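Local coordinates for protein nucleoporin NUP145 (Chaetomium thermophilum, PDB 5HB6) that probably serves as a structural component of the nuclear pore complex, here represented by its autoproteolytic S59 peptidase domain, at residues V41-S46 with L81-L86. The protein carries 1 engineered substitution. Numbering follows the deposited sequence.
Sequences VPVDLS and LNVPAL
Val43 and Val83 meet branch to branch, CG1 of Val43 lying 3.8 Å from CG2 of Val83, and illustrate how two antiparallel segments can be joined by apolar side chains with no hydrogen bond across them. With CG1 anti to its own carbonyl carbon (chi1 -70°), Val43 brings that branch to the opposite segment, where it also reaches CD2 of Leu81 at 4.0 Å. Leu81 CD2 serves a second partner, CD2 of Leu45, 3.9 Å away, where the two side chains cross at about a right angle. At the other end, CG2 of Val41 sits 3.8 Å from CB of Val83. More loosely, Val41 CG2 lies 4.2 Å from Pro84 CD. The arrangement continues the antiparallel sheet of the Nup98-type autopeptidase domain: strands 35-39 and 85-89 are hydrogen-bonded neighbours, and beyond their paired ends the chains stay close through apolar contacts. Phe39 touches both Leu81 and Val83, and Phe27 touches Val43. An inverse gamma turn centred on Asn82 separates Leu81 from Val83; Asn82 OD1 accepts from Phe137 N and its ND2 donates to Pro75 O. Around Leu45, an Asx turn forms as Asp44 OD1 accepts from Ser46 N (3.0 Å) and also from Ser46 OG.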
# COMPACT_ATOMS: atom_id res chain seq x y z
N VAL A 41 -8.21 7.33 -4.19
CA VAL A 41 -8.84 8.22 -5.15
C VAL A 41 -8.64 7.57 -6.51
O VAL A 41 -7.81 6.66 -6.66
CB VAL A 41 -8.21 9.63 -5.12
CG1 VAL A 41 -8.45 10.30 -3.78
CG2 VAL A 41 -6.72 9.55 -5.40
N PRO A 42 -9.39 8.01 -7.53
CA PRO A 42 -9.15 7.47 -8.87
C PRO A 42 -7.74 7.83 -9.30
O PRO A 42 -7.24 8.92 -9.00
CB PRO A 42 -10.19 8.18 -9.75
CG PRO A 42 -11.23 8.65 -8.81
CD PRO A 42 -10.49 9.00 -7.53
N VAL A 43 -7.09 6.89 -9.97
CA VAL A 43 -5.71 7.09 -10.43
C VAL A 43 -5.64 7.04 -11.95
O VAL A 43 -6.34 6.25 -12.60
CB VAL A 43 -4.72 6.09 -9.80
CG1 VAL A 43 -4.54 6.38 -8.30
CG2 VAL A 43 -5.16 4.67 -10.01
N ASP A 44 -4.75 7.85 -12.50
CA ASP A 44 -4.54 7.91 -13.94
C ASP A 44 -3.44 6.91 -14.29
O ASP A 44 -2.27 7.12 -13.95
CB ASP A 44 -4.14 9.33 -14.34
CG ASP A 44 -3.97 9.51 -15.84
OD1 ASP A 44 -4.04 8.51 -16.60
OD2 ASP A 44 -3.75 10.66 -16.25
N LEU A 45 -3.82 5.80 -14.91
CA LEU A 45 -2.87 4.78 -15.31
C LEU A 45 -2.59 4.81 -16.80
O LEU A 45 -1.98 3.88 -17.33
CB LEU A 45 -3.37 3.39 -14.90
CG LEU A 45 -3.72 3.18 -13.43
CD1 LEU A 45 -4.15 1.75 -13.17
CD2 LEU A 45 -2.55 3.56 -12.54
N SER A 46 -3.01 5.88 -17.49
CA SER A 46 -2.87 5.93 -18.94
C SER A 46 -1.41 5.93 -19.39
O SER A 46 -1.12 5.51 -20.51
CB SER A 46 -3.61 7.16 -19.50
OG SER A 46 -3.04 8.37 -19.04
N LEU A 81 0.53 7.59 -9.11
CA LEU A 81 0.22 6.88 -7.88
C LEU A 81 0.65 7.64 -6.62
O LEU A 81 0.57 7.08 -5.52
CB LEU A 81 0.85 5.49 -7.91
CG LEU A 81 0.35 4.59 -9.03
CD1 LEU A 81 0.99 3.25 -8.94
CD2 LEU A 81 -1.16 4.45 -8.98
N ASN A 82 1.08 8.90 -6.75
CA ASN A 82 1.52 9.69 -5.60
C ASN A 82 0.32 10.40 -4.99
O ASN A 82 0.18 11.62 -5.01
CB ASN A 82 2.62 10.67 -6.02
CG ASN A 82 3.36 11.26 -4.83
OD1 ASN A 82 3.16 10.83 -3.69
ND2 ASN A 82 4.23 12.24 -5.09
N VAL A 83 -0.57 9.58 -4.43
CA VAL A 83 -1.90 10.01 -4.03
C VAL A 83 -2.25 9.32 -2.71
O VAL A 83 -1.56 8.38 -2.28
CB VAL A 83 -2.95 9.68 -5.10
CG1 VAL A 83 -2.61 10.35 -6.44
CG2 VAL A 83 -3.09 8.16 -5.29
N PRO A 84 -3.35 9.72 -2.07
CA PRO A 84 -3.74 9.06 -0.82
C PRO A 84 -3.94 7.55 -0.99
O PRO A 84 -4.49 7.07 -1.99
CB PRO A 84 -5.04 9.78 -0.45
CG PRO A 84 -4.87 11.14 -1.02
CD PRO A 84 -4.17 10.91 -2.33
N ALA A 85 -3.51 6.79 0.02
CA ALA A 85 -3.56 5.33 -0.06
C ALA A 85 -3.74 4.75 1.33
O ALA A 85 -3.31 5.33 2.33
CB ALA A 85 -2.29 4.72 -0.69
N LEU A 86 -4.33 3.55 1.36
CA LEU A 86 -4.49 2.75 2.55
C LEU A 86 -3.54 1.57 2.43
O LEU A 86 -3.70 0.73 1.53
CB LEU A 86 -5.94 2.29 2.69
CG LEU A 86 -6.23 1.24 3.77
CD1 LEU A 86 -6.07 1.80 5.14
CD2 LEU A 86 -7.67 0.71 3.64